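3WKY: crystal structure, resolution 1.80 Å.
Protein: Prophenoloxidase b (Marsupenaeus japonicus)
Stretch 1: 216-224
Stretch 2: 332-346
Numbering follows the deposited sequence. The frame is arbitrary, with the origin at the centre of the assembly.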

# COMPACT_ATOMS: atom_id res chain seq x y z
N ASP A 216 48.08 -0.46 -10.40
CA ASP A 216 47.76 -0.21 -11.79
C ASP A 216 46.36 -0.75 -12.03
O ASP A 216 46.10 -1.93 -11.76
CB ASP A 216 48.79 -0.95 -12.68
CG ASP A 216 48.58 -0.71 -14.17
OD1 ASP A 216 48.34 0.45 -14.57
OD2 ASP A 216 48.69 -1.68 -14.95
N ARG A 217 45.45 0.10 -12.51
CA ARG A 217 44.11 -0.34 -12.92
C ARG A 217 43.35 -1.03 -11.79
O ARG A 217 42.68 -2.05 -11.99
CB ARG A 217 44.21 -1.23 -14.17
CG ARG A 217 44.79 -0.47 -15.36
CD ARG A 217 45.35 -1.38 -16.46
NE ARG A 217 44.30 -2.17 -17.10
CZ ARG A 217 44.51 -3.04 -18.08
NH1 ARG A 217 45.74 -3.25 -18.56
NH2 ARG A 217 43.48 -3.71 -18.59
N ARG A 218 43.47 -0.46 -10.59
CA ARG A 218 42.88 -1.08 -9.40
C ARG A 218 41.34 -1.05 -9.45
O ARG A 218 40.68 -1.97 -8.97
CB ARG A 218 43.34 -0.36 -8.12
CG ARG A 218 43.17 -1.20 -6.83
CD ARG A 218 43.17 -0.32 -5.58
NE ARG A 218 42.07 0.64 -5.69
CZ ARG A 218 40.80 0.34 -5.43
NH1 ARG A 218 40.48 -0.87 -4.97
NH2 ARG A 218 39.86 1.25 -5.61
N GLY A 219 40.80 0.02 -10.00
CA GLY A 219 39.35 0.14 -10.17
C GLY A 219 38.83 -0.90 -11.14
O GLY A 219 37.76 -1.48 -10.95
N GLU A 220 39.60 -1.14 -12.21
CA GLU A 220 39.22 -2.17 -13.15
C GLU A 220 39.33 -3.56 -12.51
O GLU A 220 38.50 -4.45 -12.77
CB GLU A 220 40.08 -2.08 -14.42
CG GLU A 220 39.77 -3.16 -15.42
CD GLU A 220 40.61 -3.01 -16.67
OE1 GLU A 220 41.49 -2.13 -16.66
OE2 GLU A 220 40.36 -3.76 -17.65
N LEU A 221 40.35 -3.76 -11.67
CA LEU A 221 40.51 -5.04 -11.00
C LEU A 221 39.38 -5.27 -10.00
O LEU A 221 38.95 -6.41 -9.81
CB LEU A 221 41.86 -5.10 -10.28
CG LEU A 221 42.36 -6.49 -9.87
CD1 LEU A 221 42.79 -7.34 -11.08
CD2 LEU A 221 43.52 -6.37 -8.88
N PHE A 222 38.93 -4.20 -9.35
CA PHE A 222 37.75 -4.28 -8.48
C PHE A 222 36.57 -4.85 -9.28
O PHE A 222 35.96 -5.85 -8.88
CB PHE A 222 37.42 -2.92 -7.90
CG PHE A 222 36.11 -2.88 -7.15
CD1 PHE A 222 36.00 -3.51 -5.93
CD2 PHE A 222 35.00 -2.25 -7.70
CE1 PHE A 222 34.79 -3.50 -5.23
CE2 PHE A 222 33.78 -2.22 -7.00
CZ PHE A 222 33.68 -2.84 -5.78
N TYR A 223 36.28 -4.24 -10.42
CA TYR A 223 35.27 -4.78 -11.33
C TYR A 223 35.53 -6.24 -11.67
O TYR A 223 34.63 -7.07 -11.55
CB TYR A 223 35.23 -3.96 -12.63
CG TYR A 223 34.83 -4.78 -13.82
CD1 TYR A 223 33.52 -5.25 -13.97
CD2 TYR A 223 35.75 -5.08 -14.83
CE1 TYR A 223 33.15 -6.02 -15.08
CE2 TYR A 223 35.38 -5.84 -15.94
CZ TYR A 223 34.08 -6.30 -16.06
OH TYR A 223 33.72 -7.04 -17.17
N TYR A 224 36.75 -6.55 -12.09
CA TYR A 224 37.03 -7.85 -12.70
C TYR A 224 36.94 -8.99 -11.70
O TYR A 224 36.36 -10.03 -11.99
CB TYR A 224 38.41 -7.84 -13.36
CG TYR A 224 38.68 -9.06 -14.21
CD1 TYR A 224 37.85 -9.37 -15.28
CD2 TYR A 224 39.77 -9.88 -13.95
CE1 TYR A 224 38.10 -10.49 -16.10
CE2 TYR A 224 40.03 -11.01 -14.76
CZ TYR A 224 39.19 -11.30 -15.82
OH TYR A 224 39.45 -12.40 -16.61
N ASP A 332 43.76 6.87 -19.12
CA ASP A 332 43.22 5.82 -18.26
C ASP A 332 42.13 5.04 -19.01
O ASP A 332 41.55 5.54 -19.97
CB ASP A 332 42.62 6.45 -17.00
CG ASP A 332 42.65 5.50 -15.82
OD1 ASP A 332 42.86 4.28 -16.02
OD2 ASP A 332 42.46 5.98 -14.68
N TYR A 333 41.87 3.81 -18.57
CA TYR A 333 40.78 3.02 -19.12
C TYR A 333 39.46 3.46 -18.49
O TYR A 333 39.40 3.68 -17.27
CB TYR A 333 40.97 1.54 -18.79
CG TYR A 333 42.19 0.90 -19.44
CD1 TYR A 333 43.47 1.17 -18.97
CD2 TYR A 333 42.05 0.01 -20.49
CE1 TYR A 333 44.59 0.59 -19.55
CE2 TYR A 333 43.16 -0.58 -21.09
CZ TYR A 333 44.42 -0.28 -20.60
OH TYR A 333 45.53 -0.87 -21.19
N GLY A 334 38.41 3.57 -19.29
CA GLY A 334 37.11 3.98 -18.77
C GLY A 334 36.61 3.04 -17.68
O GLY A 334 36.07 3.51 -16.67
N ILE A 335 36.76 1.74 -17.88
CA ILE A 335 36.35 0.76 -16.86
C ILE A 335 37.07 1.02 -15.53
O ILE A 335 36.48 0.88 -14.45
CB ILE A 335 36.56 -0.70 -17.34
CG1 ILE A 335 36.17 -1.71 -16.25
CG2 ILE A 335 38.01 -0.94 -17.80
CD1 ILE A 335 34.68 -1.63 -15.83
N ASN A 336 38.34 1.44 -15.60
CA ASN A 336 39.09 1.75 -14.38
C ASN A 336 38.55 3.00 -13.69
O ASN A 336 38.40 3.02 -12.47
CB ASN A 336 40.58 1.93 -14.67
CG ASN A 336 41.39 2.05 -13.40
OD1 ASN A 336 41.31 1.19 -12.51
ND2 ASN A 336 42.17 3.11 -13.28
N LEU A 337 38.28 4.04 -14.48
CA LEU A 337 37.74 5.29 -13.94
C LEU A 337 36.38 5.07 -13.27
O LEU A 337 36.10 5.66 -12.22
CB LEU A 337 37.59 6.32 -15.07
CG LEU A 337 38.92 6.93 -15.53
CD1 LEU A 337 38.76 7.60 -16.89
CD2 LEU A 337 39.45 7.93 -14.51
N VAL A 338 35.54 4.24 -13.89
CA VAL A 338 34.22 3.93 -13.32
C VAL A 338 34.40 3.13 -12.03
O VAL A 338 33.75 3.41 -11.02
CB VAL A 338 33.34 3.14 -14.34
CG1 VAL A 338 32.05 2.63 -13.68
CG2 VAL A 338 33.00 4.03 -15.53
N GLY A 339 35.32 2.17 -12.06
CA GLY A 339 35.61 1.39 -10.86
C GLY A 339 36.07 2.24 -9.70
O GLY A 339 35.58 2.07 -8.58
N GLU A 340 37.01 3.16 -9.95
CA GLU A 340 37.48 4.04 -8.87
C GLU A 340 36.35 4.95 -8.36
O GLU A 340 36.32 5.31 -7.19
CB GLU A 340 38.66 4.91 -9.32
CG GLU A 340 39.95 4.12 -9.70
CD GLU A 340 40.73 3.62 -8.49
OE1 GLU A 340 40.21 3.65 -7.35
OE2 GLU A 340 41.89 3.19 -8.66
N ALA A 341 35.44 5.33 -9.25
CA ALA A 341 34.34 6.21 -8.86
C ALA A 341 33.27 5.44 -8.07
O ALA A 341 32.63 5.99 -7.16
CB ALA A 341 33.72 6.87 -10.09
N LEU A 342 33.08 4.17 -8.43
CA LEU A 342 32.01 3.36 -7.85
C LEU A 342 32.36 2.72 -6.52
O LEU A 342 31.50 2.58 -5.64
CB LEU A 342 31.55 2.30 -8.86
CG LEU A 342 30.41 1.33 -8.51
CD1 LEU A 342 29.16 2.11 -8.06
CD2 LEU A 342 30.09 0.42 -9.72
N GLU A 343 33.62 2.31 -6.34
CA GLU A 343 33.98 1.54 -5.13
C GLU A 343 33.63 2.21 -3.78
O GLU A 343 32.98 1.57 -2.95
CB GLU A 343 35.42 0.97 -5.17
CG GLU A 343 35.67 -0.00 -4.01
CD GLU A 343 37.01 -0.76 -4.08
OE1 GLU A 343 37.78 -0.52 -5.04
OE2 GLU A 343 37.28 -1.58 -3.17
N ALA A 344 34.03 3.46 -3.52
CA ALA A 344 34.91 4.28 -4.36
C ALA A 344 36.34 4.22 -3.82
O ALA A 344 36.56 3.98 -2.62
CB ALA A 344 34.43 5.72 -4.39
N GLY A 345 37.31 4.47 -4.70
CA GLY A 345 38.70 4.57 -4.30
C GLY A 345 39.22 5.93 -4.72
O GLY A 345 38.83 6.95 -4.18
N ASP A 346 40.08 5.95 -5.73
CA ASP A 346 40.67 7.20 -6.21
C ASP A 346 39.71 7.90 -7.18
O ASP A 346 39.99 8.06 -8.37
CB ASP A 346 42.01 6.90 -6.89
CG ASP A 346 42.70 8.16 -7.40
OD1 ASP A 346 42.53 9.23 -6.78
OD2 ASP A 346 43.42 8.05 -8.42
O HOH W 1 43.35 3.08 -6.41

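The contact is a crossing of two helices, 218-224 and 334-343, whose axes approach to 6.8 Å at 80° and which, with their flanking residues, bury 681 Å² between the stretches. Two glycines permit so close an approach where they meet: the CA atoms of Gly 219 and Gly 339 lie 4.0 Å apart. An ideal CB built on Gly 219 would fall 2.4 Å from Asn 336 O and 2.6 Å from Glu 340 N; one built on Gly 339 would fall 2.1 Å from Gly 219 O. Both positions would clash. In their absence Gly 339 CA approaches Gly 219 O to 3.6 Å, with an angle of 161° at the hydrogen, a well-aligned CA-H...O contact.

One hydrogen bond reaches the start of the first helix. Asn 336 OD1 accepts from Glu 220 N at 2.9 Å and 148°, and it also lies 2.8 Å from Gly 219 N. Arg 218 N is 3.3 Å from Asn 336 OD1, but its angle is too poor for a bond. The carbonyl oxygen thus sits among amides of the first helical turn, which have no preceding turn to supply acceptors. An amide side chain suits this place because its other end can donate: Asn 336 ND2 bonds Asp 332 OD1 at 3.1 Å and, weakly, Asp 332 OD2 at 3.2 Å, which fixes the orientation of the group.

The charged contacts centre on Arg 218. Its CA-to-CB bond points sideways, but the t, t, p side chain brings the guanidinium to two carboxylates, both near its plane at the edge, where N-H groups point. Glu 343 OE1 receives NH1 of Arg 218 at 2.7 Å and NH2 of Arg 218 at 2.8 Å; Glu 340 OE1 receives NH2 of Arg 218 at 3.0 Å and 154°. Both pairs are salt bridges. Water 1 extends the link, accepting from Arg 218 NE at 2.8 Å and donating to Glu 340 OE2 at 2.7 Å. Within its own stretch, Glu 340 OE1 also accepts from Asp 346 N at 2.8 Å.

A second arginine uses its flat face instead of its edge. The guanidinium of Arg 217 lies flat on Tyr 333, with centres 4.0 Å apart and planes at 12°; Arg 217 CZ is 23° off the ring normal, a cation-pi arrangement. Glu 220 holds the group in place, its OE1 accepting from Arg 217 NE at 2.8 Å and 162° in a salt bridge.

Two CH-pi contacts complete the packing. The methylene carbon Glu 343 CG stands 3.9 Å from the centroid of the Phe 222 ring, 13° off its normal. Glu 343 CD also lies over this face, 3.5 Å from Phe 222 CD1, so the side chain runs across the ring on its way to Arg 218. Ile 335 CD1 lies 4.0 Å over the centroid of the Tyr 223 ring, and Ile 335 CG1 is 3.7 Å from Tyr 223 CD2. All four of these residues are buried and direct their CA-to-CB bonds toward the opposing stretch.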